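Local structure of reticulocyte-binding protein 2a (Plasmodium vivax, 4Z8N) at residues A110-N113 with C114-N118; A51-Q54 with S55-L59; V159-V162 with K163-N166; H227-E230 with N231-L235. The protein probably binds a receptor on the red-cell surface during parasite invasion, and this chain is its mostly helical erythrocyte-binding domain. All coordinates share one frame; numbering follows the deposited sequence.

In the fold
All four contacts are local, each joining one turn to the next in the helical erythrocyte-binding domain. Interactions 1 and 3 lie where helices 94-115 and 149-162 end; interactions 2 and 4 lie within helices 42-69 and 199-237. Tyr111, Val115, Val56, Val159 and Val232 are buried, while Asn113, Asn53, Gln54, Glu160, Lys163 and Glu230 are at the surface. In interactions 1 and 2 a tyrosine ring meets a buried valine one turn on. In interaction 3 a lysine runs along a valine. In interaction 4 an asparagine ND2 sits over one face of an exposed histidine ring and donates to its carbonyl. Interactions 3 and 4 touch: Lys229 NZ bonds to Val162 O.

Interaction 1: A110-N113 with C114-N118; sequences AYKN and CVQAN
Val115 lays one methyl over a face of the Tyr111 ring, one turn back along helix 94-115. The methyl is CG2, 3.8 Å from the ring centroid and 15° off the ring normal. This is a CH-pi contact, displaced toward the rim, and the nearest ring atom is Tyr111 CZ at 3.7 Å from Val115 CG2. The tyrosine reaches this place because CG is anti to its backbone N (chi1 -179°), which swings the ring alongside the next turn.

Lys112 and Gln116 make a second pair. The two chains cross obliquely, and the extended lysine touches the amide at both OE1 and NE2. Lys112 CE lies 3.5 Å from Gln116 OE1. The same oxygen takes a hydrogen from a water, 3.0 Å from Gln116 OE1. That water gives its other hydrogen to Asn113 OD1 at 2.7 Å. It therefore bridges two amide side chains on the polar side of the turn.

The backbone keeps its helical bonds up to Gln116 N, which donates to Lys112 O at 2.8 Å.

A disulfide from Cys114 to Cys70 covalently ties the end of helix 94-115 to the junction of helices 42-69 and 71-85. Gln66 of helix 42-69 donates to the carbonyls of Cys114 and Ala117. Tyr111 also touches Lys73 and Lys74 of helix 71-85, while Phe10 of strand 9-11 packs against Lys112, Val115 and Gln116.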
loop_
_atom_site.group_PDB
_atom_site.type_symbol
_atom_site.label_atom_id
_atom_site.label_comp_id
_atom_site.label_asym_id
_atom_site.label_seq_id
_atom_site.Cartn_x
_atom_site.Cartn_y
_atom_site.Cartn_z
ATOM N N ALA A 110 8.567 15.928 -4.523
ATOM C CA ALA A 110 8.850 16.571 -3.243
ATOM C C ALA A 110 8.077 15.912 -2.103
ATOM O O ALA A 110 8.604 15.747 -1.003
ATOM C CB ALA A 110 8.530 18.061 -3.311
ATOM N N TYR A 111 6.828 15.536 -2.370
ATOM C CA TYR A 111 6.005 14.867 -1.368
ATOM C C TYR A 111 6.559 13.483 -1.052
ATOM O O TYR A 111 6.627 13.087 0.109
ATOM C CB TYR A 111 4.548 14.763 -1.837
ATOM C CG TYR A 111 3.627 14.103 -0.833
ATOM C CD1 TYR A 111 3.397 14.680 0.409
ATOM C CD2 TYR A 111 2.982 12.909 -1.129
ATOM C CE1 TYR A 111 2.559 14.086 1.333
ATOM C CE2 TYR A 111 2.135 12.304 -0.208
ATOM C CZ TYR A 111 1.929 12.900 1.021
ATOM O OH TYR A 111 1.092 12.314 1.944
ATOM N N LYS A 112 6.957 12.755 -2.093
ATOM C CA LYS A 112 7.550 11.432 -1.925
ATOM C C LYS A 112 8.785 11.483 -1.028
ATOM O O LYS A 112 8.972 10.623 -0.167
ATOM C CB LYS A 112 7.917 10.831 -3.285
ATOM C CG LYS A 112 8.630 9.488 -3.196
ATOM C CD LYS A 112 8.971 8.949 -4.575
ATOM C CE LYS A 112 9.627 7.580 -4.484
ATOM N NZ LYS A 112 9.978 7.038 -5.827
ATOM N N ASN A 113 9.620 12.498 -1.228
ATOM C CA ASN A 113 10.838 12.648 -0.438
ATOM C C ASN A 113 10.545 13.023 1.009
ATOM O O ASN A 113 11.240 12.585 1.925
ATOM C CB ASN A 113 11.760 13.690 -1.071
ATOM C CG ASN A 113 12.417 13.188 -2.339
ATOM O OD1 ASN A 113 12.612 11.985 -2.516
ATOM N ND2 ASN A 113 12.770 14.107 -3.228
ATOM N N CYS A 114 9.520 13.844 1.204
ATOM C CA CYS A 114 9.091 14.233 2.541
ATOM C C CYS A 114 8.570 13.011 3.295
ATOM O O CYS A 114 8.804 12.855 4.493
ATOM C CB CYS A 114 8.020 15.325 2.461
ATOM S SG CYS A 114 7.329 15.850 4.048
ATOM N N VAL A 115 7.872 12.141 2.574
ATOM C CA VAL A 115 7.315 10.922 3.152
ATOM C C VAL A 115 8.402 9.876 3.401
ATOM O O VAL A 115 8.440 9.244 4.457
ATOM C CB VAL A 115 6.221 10.329 2.237
ATOM C CG1 VAL A 115 5.815 8.937 2.703
ATOM C CG2 VAL A 115 5.016 11.255 2.187
ATOM N N GLN A 116 9.293 9.709 2.430
ATOM C CA GLN A 116 10.353 8.710 2.532
ATOM C C GLN A 116 11.564 9.198 3.324
ATOM O O GLN A 116 12.562 8.487 3.427
ATOM C CB GLN A 116 10.807 8.268 1.140
ATOM C CG GLN A 116 9.875 7.289 0.452
ATOM C CD GLN A 116 10.435 6.805 -0.870
ATOM O OE1 GLN A 116 11.336 7.425 -1.437
ATOM N NE2 GLN A 116 9.913 5.688 -1.365
ATOM N N ALA A 117 11.486 10.407 3.871
ATOM C CA ALA A 117 12.583 10.937 4.674
ATOM C C ALA A 117 12.785 10.076 5.918
ATOM O O ALA A 117 11.818 9.568 6.491
ATOM C CB ALA A 117 12.316 12.384 5.060
ATOM N N ASN A 118 14.046 9.895 6.308
ATOM C CA ASN A 118 14.414 9.101 7.483
ATOM C C ASN A 118 13.997 7.632 7.386
ATOM O O ASN A 118 13.961 6.929 8.396
ATOM C CB ASN A 118 13.810 9.716 8.748
ATOM C CG ASN A 118 14.125 11.189 8.885
ATOM O OD1 ASN A 118 15.286 11.596 8.815
ATOM N ND2 ASN A 118 13.090 11.999 9.072
HETATM O O HOH W 1 13.107 9.812 -1.046
#

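Interaction 2: A51-Q54 with S55-L59; sequences AYNQ and SVNPL
Tyr52 and Val56 form the tight side of this turn of helix 42-69. The valine CB sits over the centre of the ring, 3.7 Å from the centroid and 7° off the normal, a CH-pi contact. Its CG1 methyl comes within 3.5 Å of Tyr52 CZ, and CG2 lies over the near rim, by CD2. Met28 and Phe31 of helix 26-37 and Phe129 of helix 119-136 also pack against Val56, and Lys35 makes a cation-pi contact with Tyr52.

The other side is looser and more polar. Asn57 turns its amide almost perpendicular to the ring, with OD1 3.5 Å from Tyr52 CE1. Its ND2 gives a straight but long, weak bond to Asn53 OD1 at 3.5 Å. Asn53 and Gln54 are solvent-exposed.

Pro58 has no N-H to give, and the helix kinks here. Its CD rests 3.3 Å from Asn53 O. Just before it, Asn57 N donates to Tyr52 O at 3.2 Å, five residues back, while the Val56 N bond to the same oxygen is weak.

The chemistry implies that apolar packing carries the inner side, with weaker amide contacts outside and a proline that interrupts the backbone bonding.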
loop_
_atom_site.group_PDB
_atom_site.type_symbol
_atom_site.label_atom_id
_atom_site.label_comp_id
_atom_site.label_asym_id
_atom_site.label_seq_id
_atom_site.Cartn_x
_atom_site.Cartn_y
_atom_site.Cartn_z
ATOM N N ALA A 51 8.148 -3.568 26.353
ATOM C CA ALA A 51 9.122 -3.214 25.326
ATOM C C ALA A 51 8.455 -2.499 24.150
ATOM O O ALA A 51 9.034 -1.587 23.558
ATOM C CB ALA A 51 9.855 -4.455 24.845
ATOM N N TYR A 52 7.238 -2.921 23.820
ATOM C CA TYR A 52 6.454 -2.296 22.758
ATOM C C TYR A 52 6.177 -0.829 23.073
ATOM O O TYR A 52 6.297 0.035 22.204
ATOM C CB TYR A 52 5.134 -3.050 22.559
ATOM C CG TYR A 52 4.314 -2.599 21.366
ATOM C CD1 TYR A 52 3.440 -1.521 21.463
ATOM C CD2 TYR A 52 4.403 -3.264 20.148
ATOM C CE1 TYR A 52 2.687 -1.112 20.378
ATOM C CE2 TYR A 52 3.651 -2.862 19.056
ATOM C CZ TYR A 52 2.795 -1.785 19.177
ATOM O OH TYR A 52 2.046 -1.379 18.096
ATOM N N ASN A 53 5.805 -0.559 24.320
ATOM C CA ASN A 53 5.471 0.795 24.744
ATOM C C ASN A 53 6.695 1.708 24.741
ATOM O O ASN A 53 6.595 2.896 24.435
ATOM C CB ASN A 53 4.832 0.768 26.136
ATOM C CG ASN A 53 3.992 2.002 26.421
ATOM O OD1 ASN A 53 4.309 3.105 25.977
ATOM N ND2 ASN A 53 2.910 1.816 27.168
ATOM N N GLN A 54 7.853 1.148 25.073
ATOM C CA GLN A 54 9.079 1.936 25.146
ATOM C C GLN A 54 9.674 2.225 23.768
ATOM O O GLN A 54 10.261 3.285 23.550
ATOM C CB GLN A 54 10.119 1.225 26.016
ATOM C CG GLN A 54 11.401 2.021 26.207
ATOM C CD GLN A 54 12.422 1.302 27.067
ATOM O OE1 GLN A 54 12.855 0.195 26.743
ATOM N NE2 GLN A 54 12.817 1.932 28.168
ATOM N N SER A 55 9.516 1.288 22.837
ATOM C CA SER A 55 10.182 1.390 21.539
ATOM C C SER A 55 9.238 1.710 20.381
ATOM O O SER A 55 9.451 2.673 19.642
ATOM C CB SER A 55 10.931 0.091 21.233
ATOM O OG SER A 55 11.942 -0.157 22.192
ATOM N N VAL A 56 8.201 0.896 20.220
ATOM C CA VAL A 56 7.328 1.002 19.057
ATOM C C VAL A 56 6.462 2.263 19.075
ATOM O O VAL A 56 6.350 2.955 18.062
ATOM C CB VAL A 56 6.417 -0.233 18.937
ATOM C CG1 VAL A 56 5.494 -0.102 17.737
ATOM C CG2 VAL A 56 7.258 -1.493 18.822
ATOM N N ASN A 57 5.853 2.560 20.219
ATOM C CA ASN A 57 4.963 3.717 20.322
ATOM C C ASN A 57 5.646 5.071 20.083
ATOM O O ASN A 57 5.092 5.911 19.371
ATOM C CB ASN A 57 4.255 3.722 21.682
ATOM C CG ASN A 57 3.125 2.713 21.753
ATOM O OD1 ASN A 57 2.485 2.410 20.746
ATOM N ND2 ASN A 57 2.874 2.188 22.947
ATOM N N PRO A 58 6.841 5.301 20.668
ATOM C CA PRO A 58 7.506 6.563 20.321
ATOM C C PRO A 58 7.932 6.615 18.855
ATOM O O PRO A 58 7.933 7.690 18.254
ATOM C CB PRO A 58 8.732 6.583 21.240
ATOM C CG PRO A 58 8.376 5.685 22.368
ATOM C CD PRO A 58 7.552 4.600 21.752
ATOM N N LEU A 59 8.291 5.464 18.293
ATOM C CA LEU A 59 8.678 5.388 16.888
ATOM C C LEU A 59 7.505 5.738 15.980
ATOM O O LEU A 59 7.655 6.510 15.033
ATOM C CB LEU A 59 9.212 3.995 16.545
ATOM C CG LEU A 59 9.546 3.750 15.070
ATOM C CD1 LEU A 59 10.605 4.724 14.578
ATOM C CD2 LEU A 59 9.993 2.316 14.847
#

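Interaction 3: V159-V162 with K163-N166; sequences VERV and KEVN
Val159 and Lys163 make a side-by-side contact at the C-terminal end of helix 149-162, where the chain passes into the loop before helix 168-194. The two side chains point the same way. Lys163 is extended beyond CG, and its aliphatic part runs along the valine, with CE 3.5 Å from Val159 CG1. The start of the lysine chain lies over the helix backbone, where CG is 3.2 Å from Val159 O. The lysine CG is anti to the carbonyl carbon (chi1 -72°), which sends the chain back along the helix.

At its far end, Lys163 NZ makes a weak bond to a water at 3.3 Å. The water donates to Glu160 OE1 at 2.6 Å. The two charged groups are thus joined through water and do not touch directly.

The backbone here shows a helix coming to its end. It is one of the helices of the elongated erythrocyte-binding domain, and a short loop leads from it to helix 168-194. Lys163 N still donates to Val159 O at 3.2 Å, four residues back. Glu164 N donates to Arg161 O, three residues back, at 3.2 Å, from well above that carbonyl plane. Further on, Asn166 OD1 caps Asn168 N at the start of the next helix.

Glu164 folds back over the last turn, its CG 3.3 Å from Glu160 O. On the inner side Val159 packs on Val232, and Val162 on Leu233 and Tyr263. Arg161 NH1 bonds to Tyr36 OH.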
loop_
_atom_site.group_PDB
_atom_site.type_symbol
_atom_site.label_atom_id
_atom_site.label_comp_id
_atom_site.label_asym_id
_atom_site.label_seq_id
_atom_site.Cartn_x
_atom_site.Cartn_y
_atom_site.Cartn_z
ATOM N N VAL A 159 -5.638 -18.324 8.653
ATOM C CA VAL A 159 -6.190 -19.047 7.515
ATOM C C VAL A 159 -7.624 -18.601 7.221
ATOM O O VAL A 159 -7.971 -18.318 6.077
ATOM C CB VAL A 159 -6.150 -20.577 7.754
ATOM C CG1 VAL A 159 -7.110 -21.301 6.830
ATOM C CG2 VAL A 159 -4.733 -21.109 7.576
ATOM N N GLU A 160 -8.450 -18.522 8.259
ATOM C CA GLU A 160 -9.844 -18.122 8.091
ATOM C C GLU A 160 -9.958 -16.681 7.583
ATOM O O GLU A 160 -10.852 -16.355 6.803
ATOM C CB GLU A 160 -10.605 -18.283 9.409
ATOM C CG GLU A 160 -12.100 -17.997 9.320
ATOM C CD GLU A 160 -12.855 -19.004 8.464
ATOM O OE1 GLU A 160 -12.334 -20.116 8.234
ATOM O OE2 GLU A 160 -13.977 -18.679 8.022
ATOM N N ARG A 161 -9.043 -15.825 8.022
ATOM C CA ARG A 161 -9.063 -14.424 7.621
ATOM C C ARG A 161 -8.690 -14.221 6.152
ATOM O O ARG A 161 -9.316 -13.420 5.464
ATOM C CB ARG A 161 -8.135 -13.603 8.517
ATOM C CG ARG A 161 -8.712 -13.348 9.899
ATOM C CD ARG A 161 -7.732 -12.618 10.794
ATOM N NE ARG A 161 -8.319 -12.315 12.097
ATOM C CZ ARG A 161 -7.665 -11.731 13.094
ATOM N NH1 ARG A 161 -6.393 -11.383 12.943
ATOM N NH2 ARG A 161 -8.282 -11.497 14.244
ATOM N N VAL A 162 -7.688 -14.948 5.665
ATOM C CA VAL A 162 -7.263 -14.780 4.279
ATOM C C VAL A 162 -8.252 -15.419 3.305
ATOM O O VAL A 162 -8.261 -15.090 2.122
ATOM C CB VAL A 162 -5.855 -15.367 4.026
ATOM C CG1 VAL A 162 -4.826 -14.675 4.903
ATOM C CG2 VAL A 162 -5.845 -16.866 4.248
ATOM N N LYS A 163 -9.087 -16.321 3.808
ATOM C CA LYS A 163 -10.101 -16.968 2.981
ATOM C C LYS A 163 -11.346 -16.102 2.838
ATOM O O LYS A 163 -12.220 -16.392 2.024
ATOM C CB LYS A 163 -10.495 -18.326 3.567
ATOM C CG LYS A 163 -9.443 -19.410 3.432
ATOM C CD LYS A 163 -9.946 -20.720 4.024
ATOM C CE LYS A 163 -8.921 -21.829 3.865
ATOM N NZ LYS A 163 -9.362 -23.092 4.522
ATOM N N GLU A 164 -11.426 -15.042 3.634
ATOM C CA GLU A 164 -12.618 -14.202 3.651
ATOM C C GLU A 164 -12.808 -13.424 2.351
ATOM O O GLU A 164 -13.939 -13.136 1.961
ATOM C CB GLU A 164 -12.570 -13.237 4.837
ATOM C CG GLU A 164 -12.967 -13.879 6.159
ATOM C CD GLU A 164 -12.805 -12.940 7.335
ATOM O OE1 GLU A 164 -12.689 -13.430 8.478
ATOM O OE2 GLU A 164 -12.790 -11.712 7.118
ATOM N N VAL A 165 -11.714 -13.093 1.674
ATOM C CA VAL A 165 -11.817 -12.354 0.418
ATOM C C VAL A 165 -11.205 -13.129 -0.752
ATOM O O VAL A 165 -10.212 -13.843 -0.599
ATOM C CB VAL A 165 -11.148 -10.957 0.529
ATOM C CG1 VAL A 165 -9.637 -11.080 0.601
ATOM C CG2 VAL A 165 -11.556 -10.068 -0.640
ATOM N N ASN A 166 -11.830 -13.007 -1.918
ATOM C CA ASN A 166 -11.288 -13.580 -3.141
ATOM C C ASN A 166 -10.439 -12.537 -3.858
ATOM O O ASN A 166 -10.968 -11.599 -4.453
ATOM C CB ASN A 166 -12.411 -14.079 -4.051
ATOM C CG ASN A 166 -11.903 -14.955 -5.184
ATOM O OD1 ASN A 166 -10.716 -14.949 -5.509
ATOM N ND2 ASN A 166 -12.806 -15.713 -5.794
HETATM O O HOH W 2 -10.842 -22.095 7.317
#

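Interaction 4: H227-E230 with N231-L235; sequences HGKE and NVLKL
His227 O accepts two hydrogen bonds from Asn231, one turn later in helix 199-237. Asn231 ND2 donates to His227 O at a short 2.6 Å, with an N-H...O angle of 155°. The backbone N of Asn231 donates to the same His227 O at 3.3 Å. The two donors reach the oxygen from opposite faces of its carbonyl plane.

The ND2 group also lies 3.3 Å above the His227 ring, over its centre. The ring and the amide planes are 63° apart. With chi1 near 180° the imidazole lies along the helix toward the next turn, under the amide.

The next carbonyls are all met by the following turn. Gly228 O takes Val232 N at 3.1 Å, and Lys229 O takes Leu233 N at 2.9 Å. Glu230 O takes Lys234 N at 2.8 Å, with a more bent N-H...O. Asn231 O accepts from Leu235 N in turn.

The Lys229 chain runs beside Leu233, with CE 4.1 Å from Leu233 CD1. Its ammonium donates outside this helix to Val162 O, with a weak second bond to Val165 O. Phe259 of helix 246-297 packs against Asn231, Val232 and Leu235.

The regular i to i+4 backbone bonds are those of an alpha-helix, here one of the long helices packed together in the erythrocyte-binding domain.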
loop_
_atom_site.group_PDB
_atom_site.type_symbol
_atom_site.label_atom_id
_atom_site.label_comp_id
_atom_site.label_asym_id
_atom_site.label_seq_id
_atom_site.Cartn_x
_atom_site.Cartn_y
_atom_site.Cartn_z
ATOM N N HIS A 227 1.109 -13.221 -2.004
ATOM C CA HIS A 227 2.257 -13.801 -1.315
ATOM C C HIS A 227 1.914 -14.175 0.124
ATOM O O HIS A 227 2.247 -15.267 0.591
ATOM C CB HIS A 227 3.436 -12.827 -1.335
ATOM C CG HIS A 227 4.650 -13.333 -0.618
ATOM N ND1 HIS A 227 4.969 -12.949 0.667
ATOM C CD2 HIS A 227 5.626 -14.185 -1.010
ATOM C CE1 HIS A 227 6.087 -13.548 1.037
ATOM N NE2 HIS A 227 6.506 -14.302 0.038
ATOM N N GLY A 228 1.246 -13.263 0.823
ATOM C CA GLY A 228 0.878 -13.491 2.206
ATOM C C GLY A 228 -0.137 -14.606 2.368
ATOM O O GLY A 228 0.028 -15.486 3.215
ATOM N N LYS A 229 -1.185 -14.571 1.549
ATOM C CA LYS A 229 -2.269 -15.542 1.642
ATOM C C LYS A 229 -1.812 -16.967 1.334
ATOM O O LYS A 229 -2.090 -17.892 2.098
ATOM C CB LYS A 229 -3.414 -15.153 0.703
ATOM C CG LYS A 229 -4.517 -16.201 0.620
ATOM C CD LYS A 229 -5.759 -15.670 -0.078
ATOM C CE LYS A 229 -6.838 -16.744 -0.153
ATOM N NZ LYS A 229 -8.161 -16.175 -0.546
ATOM N N GLU A 230 -1.113 -17.141 0.219
ATOM C CA GLU A 230 -0.666 -18.467 -0.197
ATOM C C GLU A 230 0.297 -19.088 0.810
ATOM O O GLU A 230 0.266 -20.295 1.039
ATOM C CB GLU A 230 -0.008 -18.405 -1.576
ATOM C CG GLU A 230 -0.991 -18.194 -2.715
ATOM C CD GLU A 230 -0.311 -18.145 -4.068
ATOM O OE1 GLU A 230 0.938 -18.141 -4.108
ATOM O OE2 GLU A 230 -1.026 -18.114 -5.091
ATOM N N ASN A 231 1.149 -18.266 1.411
ATOM C CA ASN A 231 2.088 -18.771 2.406
ATOM C C ASN A 231 1.378 -19.177 3.693
ATOM O O ASN A 231 1.734 -20.180 4.310
ATOM C CB ASN A 231 3.171 -17.733 2.704
ATOM C CG ASN A 231 4.288 -17.756 1.680
ATOM O OD1 ASN A 231 5.089 -18.687 1.645
ATOM N ND2 ASN A 231 4.344 -16.729 0.840
ATOM N N VAL A 232 0.377 -18.398 4.092
ATOM C CA VAL A 232 -0.449 -18.750 5.243
ATOM C C VAL A 232 -1.127 -20.089 4.988
ATOM O O VAL A 232 -1.107 -20.979 5.839
ATOM C CB VAL A 232 -1.517 -17.674 5.543
ATOM C CG1 VAL A 232 -2.601 -18.231 6.454
ATOM C CG2 VAL A 232 -0.878 -16.445 6.171
ATOM N N LEU A 233 -1.710 -20.230 3.802
ATOM C CA LEU A 233 -2.380 -21.465 3.420
ATOM C C LEU A 233 -1.392 -22.623 3.308
ATOM O O LEU A 233 -1.740 -23.774 3.582
ATOM C CB LEU A 233 -3.129 -21.280 2.099
ATOM C CG LEU A 233 -4.304 -20.301 2.133
ATOM C CD1 LEU A 233 -5.023 -20.274 0.791
ATOM C CD2 LEU A 233 -5.267 -20.666 3.255
ATOM N N LYS A 234 -0.160 -22.320 2.910
ATOM C CA LYS A 234 0.862 -23.355 2.791
ATOM C C LYS A 234 1.259 -23.900 4.162
ATOM O O LYS A 234 1.486 -25.100 4.317
ATOM C CB LYS A 234 2.095 -22.829 2.052
ATOM C CG LYS A 234 3.320 -23.720 2.221
ATOM C CD LYS A 234 4.285 -23.606 1.057
ATOM C CE LYS A 234 4.960 -24.947 0.792
ATOM N NZ LYS A 234 4.258 -26.076 1.475
ATOM N N LEU A 235 1.328 -23.019 5.156
ATOM C CA LEU A 235 1.679 -23.421 6.515
ATOM C C LEU A 235 0.694 -24.449 7.066
ATOM O O LEU A 235 1.067 -25.320 7.853
ATOM C CB LEU A 235 1.734 -22.201 7.436
ATOM C CG LEU A 235 2.871 -21.218 7.162
ATOM C CD1 LEU A 235 2.831 -20.062 8.150
ATOM C CD2 LEU A 235 4.219 -21.930 7.212
#